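Local atomic coordinates of taurocyamine kinase (Schistosoma mansoni, PDB entry 4WOD), a protein that reversibly transfers phosphate from ATP to the guanidino substrate taurocyamine, giving N-phosphotaurocyamine and ADP, with magnesium as cofactor, using a chain built of two repeated kinase units. Residues 3-6 with 7-10; 220-223 with 224-228; 406-409 with 410-413; 538-541 with 542-545. The protein carries 4 engineered substitutions. One frame throughout, in Å; residues are numbered along the deposited sequence.

Interaction 1 of 4, residues 3-6 with 7-10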
loop_
_atom_site.group_PDB
_atom_site.type_symbol
_atom_site.label_atom_id
_atom_site.label_comp_id
_atom_site.label_asym_id
_atom_site.label_seq_id
_atom_site.Cartn_x
_atom_site.Cartn_y
_atom_site.Cartn_z
ATOM N N VAL A 3 -3.606 -25.406 28.216
ATOM C CA VAL A 3 -3.065 -24.072 27.999
ATOM C C VAL A 3 -3.280 -23.209 29.242
ATOM O O VAL A 3 -4.072 -23.570 30.118
ATOM C CB VAL A 3 -3.716 -23.382 26.786
ATOM C CG1 VAL A 3 -3.462 -24.210 25.521
ATOM C CG2 VAL A 3 -5.239 -23.151 27.021
ATOM N N GLU A 4 -2.586 -22.072 29.310
ATOM C CA GLU A 4 -2.758 -21.119 30.420
ATOM C C GLU A 4 -4.180 -20.553 30.533
ATOM O O GLU A 4 -4.965 -20.588 29.570
ATOM C CB GLU A 4 -1.776 -19.949 30.278
ATOM C CG GLU A 4 -0.334 -20.381 30.177
ATOM C CD GLU A 4 0.657 -19.332 30.675
ATOM O OE1 GLU A 4 1.802 -19.347 30.174
ATOM O OE2 GLU A 4 0.313 -18.527 31.575
ATOM N N SER A 5 -4.510 -20.025 31.709
ATOM C CA SER A 5 -5.734 -19.231 31.851
ATOM C C SER A 5 -5.889 -18.167 30.766
ATOM O O SER A 5 -4.907 -17.573 30.290
ATOM C CB SER A 5 -5.793 -18.564 33.228
ATOM O OG SER A 5 -4.739 -17.638 33.353
ATOM N N LEU A 6 -7.137 -17.955 30.365
ATOM C CA LEU A 6 -7.474 -16.896 29.423
ATOM C C LEU A 6 -6.965 -15.531 29.902
ATOM O O LEU A 6 -6.388 -14.768 29.123
ATOM C CB LEU A 6 -8.990 -16.854 29.201
ATOM C CG LEU A 6 -9.552 -15.834 28.208
ATOM C CD1 LEU A 6 -9.042 -16.113 26.794
ATOM C CD2 LEU A 6 -11.072 -15.857 28.277
ATOM N N GLN A 7 -7.121 -15.239 31.188
ATOM C CA GLN A 7 -6.613 -13.954 31.669
ATOM C C GLN A 7 -5.098 -13.838 31.478
ATOM O O GLN A 7 -4.613 -12.761 31.104
ATOM C CB GLN A 7 -6.995 -13.720 33.136
ATOM C CG GLN A 7 -6.534 -14.797 34.086
ATOM C CD GLN A 7 -7.012 -14.558 35.517
ATOM O OE1 GLN A 7 -7.772 -13.626 35.792
ATOM N NE2 GLN A 7 -6.563 -15.400 36.427
ATOM N N ASN A 8 -4.350 -14.924 31.700
ATOM C CA ASN A 8 -2.899 -14.897 31.472
ATOM C C ASN A 8 -2.560 -14.619 30.030
ATOM O O ASN A 8 -1.627 -13.884 29.725
ATOM C CB ASN A 8 -2.227 -16.218 31.855
ATOM C CG ASN A 8 -2.057 -16.379 33.356
ATOM O OD1 ASN A 8 -2.673 -15.659 34.135
ATOM N ND2 ASN A 8 -1.232 -17.343 33.762
ATOM N N LEU A 9 -3.305 -15.262 29.142
ATOM C CA LEU A 9 -3.042 -15.174 27.712
ATOM C C LEU A 9 -3.352 -13.752 27.223
ATOM O O LEU A 9 -2.632 -13.186 26.385
ATOM C CB LEU A 9 -3.870 -16.231 26.949
ATOM C CG LEU A 9 -3.500 -17.718 27.126
ATOM C CD1 LEU A 9 -4.435 -18.657 26.320
ATOM C CD2 LEU A 9 -2.038 -17.986 26.788
ATOM N N GLN A 10 -4.411 -13.164 27.766
ATOM C CA GLN A 10 -4.762 -11.792 27.422
ATOM C C GLN A 10 -3.641 -10.828 27.816
ATOM O O GLN A 10 -3.197 -10.021 27.006
ATOM C CB GLN A 10 -6.064 -11.355 28.100
ATOM C CG GLN A 10 -6.476 -9.935 27.736
ATOM C CD GLN A 10 -7.286 -9.257 28.834
ATOM O OE1 GLN A 10 -7.040 -9.484 30.014
ATOM N NE2 GLN A 10 -8.267 -8.437 28.447
#
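The backbone carbonyls of Ser5 and Leu6 accept from the amides of Leu9 and Gln10, with Leu9 N 3.0 Å from Ser5 O and Gln10 N 2.9 Å from Leu6 O, so the chain leaves the extended form of Val3 and Glu4 and enters the first turn of helix 6-14. Ser5 is the N-cap. Its OG accepts from Asn8 N at 3.2 Å, and a chi1 of 64° sets the hydroxyl between its own backbone N and carbonyl carbon, facing that amide across the turn. Gln7 lies beside the same hydroxyl, its CG 3.4 Å from Ser5 OG, before its extended chain leads the amide away from the turn.

A second polar link runs outside the cap. Asn8 ND2 gives a nearly straight bond (164°) to Glu4 OE2 at 2.9 Å. The carboxylate oxygen sits close to the plane of the Asn8 amide and is met almost end-on, while the two flat groups stand nearly perpendicular. Next to this bridge, Leu9 turns toward the loop: its CD2 rests 4.0 Å from Glu4 CB, and its CD1 lies near Glu4 O. Leu9 also packs on Asn51 and Ala54 of helix 46-55, and Leu6 on Val32 of helix 29-35, which packs the start of the helix against two other helices of the N-terminal domain.

The Ser5 hydroxyl thus serves an amide that has no preceding turn to supply its carbonyl, and the carboxylate of Glu4, placed by the amino end of the helix, would probably interact favourably with the helix dipole.

Interaction 2 of 4, residues 220-223 with 224-228. With ARG (arginine), chain B.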
loop_
_atom_site.group_PDB
_atom_site.type_symbol
_atom_site.label_atom_id
_atom_site.label_comp_id
_atom_site.label_asym_id
_atom_site.label_seq_id
_atom_site.Cartn_x
_atom_site.Cartn_y
_atom_site.Cartn_z
ATOM N N ASN A 220 -6.842 -33.925 8.104
ATOM C CA ASN A 220 -6.465 -33.498 9.459
ATOM C C ASN A 220 -5.147 -32.752 9.536
ATOM O O ASN A 220 -4.479 -32.739 10.585
ATOM C CB ASN A 220 -6.466 -34.703 10.399
ATOM C CG ASN A 220 -7.869 -35.071 10.835
ATOM O OD1 ASN A 220 -8.728 -34.195 10.910
ATOM N ND2 ASN A 220 -8.118 -36.361 11.118
ATOM N N GLU A 221 -4.784 -32.091 8.441
ATOM C CA GLU A 221 -3.597 -31.241 8.454
ATOM C C GLU A 221 -3.851 -29.995 9.312
ATOM O O GLU A 221 -2.964 -29.521 10.021
ATOM C CB GLU A 221 -3.193 -30.844 7.030
ATOM C CG GLU A 221 -1.982 -29.909 6.973
ATOM C CD GLU A 221 -2.353 -28.438 6.918
ATOM O OE1 GLU A 221 -3.442 -28.110 6.403
ATOM O OE2 GLU A 221 -1.543 -27.609 7.387
ATOM N N GLU A 222 -5.073 -29.487 9.259
ATOM C CA GLU A 222 -5.471 -28.286 9.998
ATOM C C GLU A 222 -6.988 -28.287 10.068
ATOM O O GLU A 222 -7.585 -28.397 11.150
ATOM C CB GLU A 222 -4.963 -27.010 9.319
ATOM C CG GLU A 222 -5.666 -25.756 9.809
ATOM C CD GLU A 222 -5.081 -24.469 9.247
ATOM O OE1 GLU A 222 -5.875 -23.621 8.794
ATOM O OE2 GLU A 222 -3.840 -24.293 9.284
ATOM N N ASP A 223 -7.599 -28.176 8.888
ATOM C CA ASP A 223 -8.995 -28.514 8.733
ATOM C C ASP A 223 -9.148 -30.018 8.616
ATOM O O ASP A 223 -8.161 -30.740 8.396
ATOM C CB ASP A 223 -9.592 -27.805 7.505
ATOM C CG ASP A 223 -9.819 -26.319 7.757
ATOM O OD1 ASP A 223 -10.466 -25.984 8.771
ATOM O OD2 ASP A 223 -9.309 -25.483 6.979
ATOM N N HIS A 224 -10.378 -30.497 8.798
ATOM C CA HIS A 224 -10.650 -31.919 8.718
ATOM C C HIS A 224 -10.252 -32.404 7.324
ATOM O O HIS A 224 -9.505 -33.389 7.165
ATOM C CB HIS A 224 -12.127 -32.210 9.023
ATOM C CG HIS A 224 -12.474 -32.006 10.470
ATOM N ND1 HIS A 224 -13.765 -32.018 10.943
ATOM C CD2 HIS A 224 -11.685 -31.768 11.547
ATOM C CE1 HIS A 224 -13.761 -31.818 12.249
ATOM N NE2 HIS A 224 -12.507 -31.673 12.645
ATOM N N ILE A 225 -10.749 -31.683 6.328
ATOM C CA ILE A 225 -10.457 -31.958 4.928
ATOM C C ILE A 225 -10.022 -30.686 4.222
ATOM O O ILE A 225 -10.654 -29.636 4.377
ATOM C CB ILE A 225 -11.686 -32.513 4.185
ATOM C CG1 ILE A 225 -12.484 -33.460 5.087
ATOM C CG2 ILE A 225 -11.249 -33.181 2.907
ATOM C CD1 ILE A 225 -13.854 -33.867 4.539
ATOM N N ARG A 226 -8.936 -30.778 3.461
ATOM C CA ARG A 226 -8.576 -29.727 2.525
ATOM C C ARG A 226 -8.478 -30.385 1.154
ATOM O O ARG A 226 -7.732 -31.350 0.974
ATOM C CB ARG A 226 -7.263 -29.020 2.900
ATOM C CG ARG A 226 -7.083 -27.745 2.077
ATOM C CD ARG A 226 -5.981 -26.796 2.561
ATOM N NE ARG A 226 -6.080 -26.316 3.949
ATOM C CZ ARG A 226 -7.147 -25.762 4.535
ATOM N NH1 ARG A 226 -7.046 -25.360 5.797
ATOM N NH2 ARG A 226 -8.315 -25.617 3.911
ATOM N N VAL A 227 -9.275 -29.892 0.218
ATOM C CA VAL A 227 -9.316 -30.439 -1.134
ATOM C C VAL A 227 -8.733 -29.439 -2.130
ATOM O O VAL A 227 -9.089 -28.242 -2.141
ATOM C CB VAL A 227 -10.749 -30.813 -1.536
ATOM C CG1 VAL A 227 -10.738 -31.678 -2.793
ATOM C CG2 VAL A 227 -11.441 -31.547 -0.389
ATOM N N ILE A 228 -7.828 -29.940 -2.962
ATOM C CA ILE A 228 -7.050 -29.136 -3.894
ATOM C C ILE A 228 -7.041 -29.775 -5.281
ATOM O O ILE A 228 -6.668 -30.945 -5.422
ATOM C CB ILE A 228 -5.606 -28.988 -3.401
ATOM C CG1 ILE A 228 -5.604 -28.472 -1.951
ATOM C CG2 ILE A 228 -4.787 -28.107 -4.346
ATOM C CD1 ILE A 228 -4.330 -28.722 -1.212
HETATM N N ARG B . -4.702 -14.405 8.614
HETATM C CA ARG B . -4.254 -15.495 9.436
HETATM C C ARG B . -3.377 -15.162 10.629
HETATM O O ARG B . -2.380 -14.412 10.490
HETATM C CB ARG B . -3.640 -16.562 8.607
HETATM C CG ARG B . -4.662 -17.461 7.999
HETATM C CD ARG B . -4.491 -18.785 8.650
HETATM N NE ARG B . -5.430 -19.724 8.113
HETATM C CZ ARG B . -5.094 -20.916 7.708
HETATM N NH1 ARG B . -5.994 -21.723 7.234
HETATM N NH2 ARG B . -3.842 -21.280 7.759
HETATM O OXT ARG B . -3.832 -15.705 11.647
HETATM O O HOH W 1 -12.179 -28.112 9.286
#
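Asp223 and Arg226 make the short salt bridge of this turn: Arg226 NH1 donates to Asp223 OD2 at 2.6 Å, with NH2 of the same guanidinium 3.2 Å from that oxygen. The bond is bent (137°) and arrives on the anti side of the carboxylate, somewhat out of its plane. Arg226 reaches it because its chain, extended as far as CG and CD, bends at chi3 (-57°). A longer salt bridge, 3.7 Å, joins Arg226 NH1 to Glu222 OE1 and completes a three-residue network.

Backbone bonding closes the turn, Asn220 N donating to His224 O at 2.9 Å. Residues 220-224 are the connection of a beta hairpin between strands 215-219 and 225-232, neighbours in the antiparallel sheet of the catalytic domain; further along, Arg226 pairs with Trp218. One water binds both Asp223 OD1 and His224 N, and Asp223 OD1 also receives Phe267 N.

Within this turn Glu222 binds the ligand, which Leu60, Leu61 and Arg63 also hold. Its extended side chain brings OE1 to 2.5 Å from NH1 of the bound arginine, a very short bond, while OE2 takes a weak one from the ligand NH2 at 3.4 Å. Arg226, a predicted ATP-binding residue, lies beside Arg123.

Interaction 3 of 4, residues 406-409 with 410-413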
loop_
_atom_site.group_PDB
_atom_site.type_symbol
_atom_site.label_atom_id
_atom_site.label_comp_id
_atom_site.label_asym_id
_atom_site.label_seq_id
_atom_site.Cartn_x
_atom_site.Cartn_y
_atom_site.Cartn_z
ATOM N N GLY A 406 13.420 9.435 -21.177
ATOM C CA GLY A 406 12.433 8.393 -20.950
ATOM C C GLY A 406 11.125 8.746 -20.267
ATOM O O GLY A 406 10.328 7.857 -19.954
ATOM N N ALA A 407 10.880 10.033 -20.046
ATOM C CA ALA A 407 9.657 10.452 -19.402
ATOM C C ALA A 407 8.477 10.488 -20.396
ATOM O O ALA A 407 8.631 10.832 -21.583
ATOM C CB ALA A 407 9.853 11.820 -18.748
ATOM N N THR A 408 7.306 10.112 -19.905
ATOM C CA THR A 408 6.102 10.088 -20.732
ATOM C C THR A 408 4.981 10.901 -20.109
ATOM O O THR A 408 5.031 11.235 -18.915
ATOM C CB THR A 408 5.596 8.649 -20.947
ATOM O OG1 THR A 408 5.131 8.110 -19.698
ATOM C CG2 THR A 408 6.707 7.765 -21.515
ATOM N N LEU A 409 3.969 11.212 -20.923
ATOM C CA LEU A 409 2.781 11.917 -20.458
ATOM C C LEU A 409 2.017 11.013 -19.502
ATOM O O LEU A 409 1.391 11.480 -18.534
ATOM C CB LEU A 409 1.892 12.335 -21.643
ATOM C CG LEU A 409 0.578 13.071 -21.342
ATOM C CD1 LEU A 409 0.810 14.416 -20.657
ATOM C CD2 LEU A 409 -0.215 13.272 -22.627
ATOM N N ALA A 410 2.079 9.713 -19.784
ATOM C CA ALA A 410 1.436 8.726 -18.936
ATOM C C ALA A 410 2.046 8.769 -17.541
ATOM O O ALA A 410 1.327 8.751 -16.540
ATOM C CB ALA A 410 1.569 7.364 -19.533
ATOM N N HIS A 411 3.377 8.860 -17.482
ATOM C CA HIS A 411 4.066 9.007 -16.205
ATOM C C HIS A 411 3.485 10.140 -15.370
ATOM O O HIS A 411 3.294 9.999 -14.157
ATOM C CB HIS A 411 5.569 9.273 -16.417
ATOM C CG HIS A 411 6.381 8.036 -16.612
ATOM N ND1 HIS A 411 7.060 7.769 -17.783
ATOM C CD2 HIS A 411 6.621 6.991 -15.789
ATOM C CE1 HIS A 411 7.699 6.620 -17.663
ATOM N NE2 HIS A 411 7.442 6.125 -16.464
ATOM N N MET A 412 3.215 11.271 -16.015
ATOM C CA MET A 412 2.932 12.474 -15.247
ATOM C C MET A 412 1.456 12.588 -14.835
ATOM O O MET A 412 1.146 13.258 -13.858
ATOM C CB MET A 412 3.407 13.728 -16.013
ATOM C CG MET A 412 2.507 14.258 -17.117
ATOM S SD MET A 412 3.156 15.843 -17.796
ATOM C CE MET A 412 4.874 15.410 -17.932
ATOM N N ILE A 413 0.552 11.892 -15.515
ATOM C CA ILE A 413 -0.841 11.901 -15.058
ATOM C C ILE A 413 -1.170 10.736 -14.103
ATOM O O ILE A 413 -2.257 10.707 -13.515
ATOM C CB ILE A 413 -1.847 11.857 -16.246
ATOM C CG1 ILE A 413 -1.803 10.490 -16.934
ATOM C CG2 ILE A 413 -1.602 13.025 -17.229
ATOM C CD1 ILE A 413 -3.061 10.176 -17.730
#
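His411 turns back toward Thr408, and its side chain runs along the loop residue from CB to CE1. CB lies 3.2 Å from Thr408 O. CG comes next, 3.3 Å from Thr408 OG1; a chi1 of -84° sets it beside the residue's own backbone N, which turns the ring toward the start of the helix. At ND1 the ring accepts from Thr408 N at 3.2 Å; the donor lies close to the ring plane, although the bond is bent (135°). CE1 then passes by Gly406 O, whose stronger partner is Arg402. At the far end NE2 binds Met364 O. A carbonyl can only accept, so NE2 probably carries the proton, which agrees with ND1 accepting from Thr408 N.

Thr408 returns the bond, OG1 accepting from His411 N at 2.9 Å in a nearly straight line (158°). Together the two exchanges form a capping box at the amino end of helix 409-418, in the small helical domain of the second repeat, with Thr408 as N-cap and histidine in the accepting side-chain role.

On another face of the helix the packing is apolar. Leu409 CD1 rests 3.9 Å from Met412 CG and more loosely, at 4.4 Å, by Ile413 CG2. All three side chains touch Tyr439 of helix 437-448, and Leu409 and Ile413 also reach Leu369 of helix 369-376. The first turn starts loosely: Met412 N makes only weak bonds, to Thr408 O and Leu409 O, before Ile413 N binds Leu409 O at 3.2 Å.

Interaction 4 of 4, residues 538-541 with 542-545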
loop_
_atom_site.group_PDB
_atom_site.type_symbol
_atom_site.label_atom_id
_atom_site.label_comp_id
_atom_site.label_asym_id
_atom_site.label_seq_id
_atom_site.Cartn_x
_atom_site.Cartn_y
_atom_site.Cartn_z
ATOM N N ARG A 538 17.568 8.914 14.264
ATOM C CA ARG A 538 16.254 8.583 13.729
ATOM C C ARG A 538 15.124 8.976 14.687
ATOM O O ARG A 538 14.186 9.653 14.279
ATOM C CB ARG A 538 16.173 7.091 13.395
ATOM C CG ARG A 538 15.201 6.768 12.269
ATOM C CD ARG A 538 15.523 5.442 11.601
ATOM N NE ARG A 538 15.833 5.629 10.187
ATOM C CZ ARG A 538 16.588 4.805 9.472
ATOM N NH1 ARG A 538 17.110 3.719 10.026
ATOM N NH2 ARG A 538 16.817 5.064 8.197
ATOM N N LYS A 539 15.223 8.565 15.955
ATOM C CA LYS A 539 14.215 8.906 16.970
ATOM C C LYS A 539 14.016 10.410 17.093
ATOM O O LYS A 539 12.889 10.915 17.129
ATOM C CB LYS A 539 14.608 8.368 18.351
ATOM C CG LYS A 539 14.846 6.876 18.453
ATOM C CD LYS A 539 15.111 6.465 19.914
ATOM C CE LYS A 539 15.646 7.637 20.761
ATOM N NZ LYS A 539 17.059 7.487 21.225
ATOM N N GLN A 540 15.133 11.121 17.176
ATOM C CA GLN A 540 15.103 12.560 17.381
ATOM C C GLN A 540 14.475 13.297 16.202
ATOM O O GLN A 540 13.824 14.332 16.380
ATOM C CB GLN A 540 16.510 13.090 17.630
ATOM C CG GLN A 540 16.500 14.506 18.146
ATOM C CD GLN A 540 15.521 14.689 19.296
ATOM O OE1 GLN A 540 15.698 14.129 20.384
ATOM N NE2 GLN A 540 14.477 15.471 19.058
ATOM N N LEU A 541 14.682 12.768 14.998
ATOM C CA LEU A 541 14.077 13.353 13.811
ATOM C C LEU A 541 12.560 13.228 13.909
ATOM O O LEU A 541 11.832 14.177 13.610
ATOM C CB LEU A 541 14.599 12.676 12.543
ATOM C CG LEU A 541 15.990 13.133 12.114
ATOM C CD1 LEU A 541 16.526 12.266 10.980
ATOM C CD2 LEU A 541 15.939 14.607 11.723
ATOM N N VAL A 542 12.093 12.057 14.343
ATOM C CA VAL A 542 10.662 11.824 14.520
ATOM C C VAL A 542 10.109 12.712 15.632
ATOM O O VAL A 542 9.062 13.334 15.464
ATOM C CB VAL A 542 10.334 10.348 14.851
ATOM C CG1 VAL A 542 8.814 10.155 14.913
ATOM C CG2 VAL A 542 10.946 9.400 13.816
ATOM N N GLU A 543 10.818 12.768 16.757
ATOM C CA GLU A 543 10.462 13.675 17.850
ATOM C C GLU A 543 10.231 15.116 17.380
ATOM O O GLU A 543 9.276 15.777 17.797
ATOM C CB GLU A 543 11.555 13.679 18.922
ATOM C CG GLU A 543 11.022 13.813 20.347
ATOM C CD GLU A 543 11.997 14.521 21.293
ATOM O OE1 GLU A 543 12.877 15.279 20.815
ATOM O OE2 GLU A 543 11.897 14.295 22.518
ATOM N N ASP A 544 11.120 15.608 16.523
ATOM C CA ASP A 544 11.035 16.986 16.050
ATOM C C ASP A 544 10.015 17.150 14.929
ATOM O O ASP A 544 9.923 18.218 14.339
ATOM C CB ASP A 544 12.400 17.472 15.558
ATOM C CG ASP A 544 13.405 17.610 16.676
ATOM O OD1 ASP A 544 12.974 17.748 17.837
ATOM O OD2 ASP A 544 14.620 17.590 16.395
ATOM N N HIS A 545 9.270 16.091 14.629
ATOM C CA HIS A 545 8.350 16.085 13.493
ATOM C C HIS A 545 9.091 16.442 12.206
ATOM O O HIS A 545 8.544 17.116 11.331
ATOM C CB HIS A 545 7.174 17.056 13.701
ATOM C CG HIS A 545 6.360 16.763 14.922
ATOM N ND1 HIS A 545 6.756 17.139 16.190
ATOM C CD2 HIS A 545 5.177 16.119 15.073
ATOM C CE1 HIS A 545 5.849 16.742 17.066
ATOM N NE2 HIS A 545 4.882 16.123 16.414
#
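Lys539 O receives Glu543 N at 2.8 Å in an almost straight bond (172°), the shortest sound polar link in this final stretch of helix 535-543. The helix ends in a Schellman motif: Phe546 N turns back to Leu541 O, and His545 N binds Val542 O at 2.9 Å. His545 is the C-prime residue and takes the positive phi (55°) that lets the chain reverse.

Gln540 carries the side-chain part of the contact. Its chain bends at chi2 (48°), which brings the amide back alongside the last turn, toward Glu543 and Asp544. NE2 gives a weak bond to Asp544 OD1 at 3.0 Å. The same NE2 is modelled only 2.4 Å from Glu543 OE1, a hydrogen bond too short to be trusted in detail, on a surface that also touches a crystal neighbour. Gln540 and Asp544 are also joined through the backbone, Asp544 N binding Gln540 O at 3.0 Å.

The stronger partner of Asp544 is charged: OD2 forms a salt bridge with Lys576 and so links the helix end to the loop between two strands of the catalytic sheet. Leu541 is buried against Met533 and Phe546, while His545, a predicted ATP-binding residue, lies exposed. One turn before the helix end, Val542 N bonds to Arg538 O at 3.2 Å, and the CG2 methyl of Val542 lies 3.3 Å from that oxygen.

How the interactions relate
Along the chain the four contacts follow one another, interactions 1 and 2 in the first repeat, 3 and 4 in the second. In each repeat the earlier contact begins a helix of the small N-terminal domain, and the later one belongs to the catalytic domain: interaction 2 joins strands of the first eight-stranded sheet, whereas interaction 4 ends helix 535-543. The centres of interactions 1 and 2 lie about 28 Å apart; the centres of interactions 3 and 4 lie about 35 Å apart. Interaction 2 meets the bound arginine, and interactions 2 and 4 each hold a predicted ATP-site residue, so the catalytic-domain contacts lie at or near the sites, while interactions 1 and 3 are packing in the small domains.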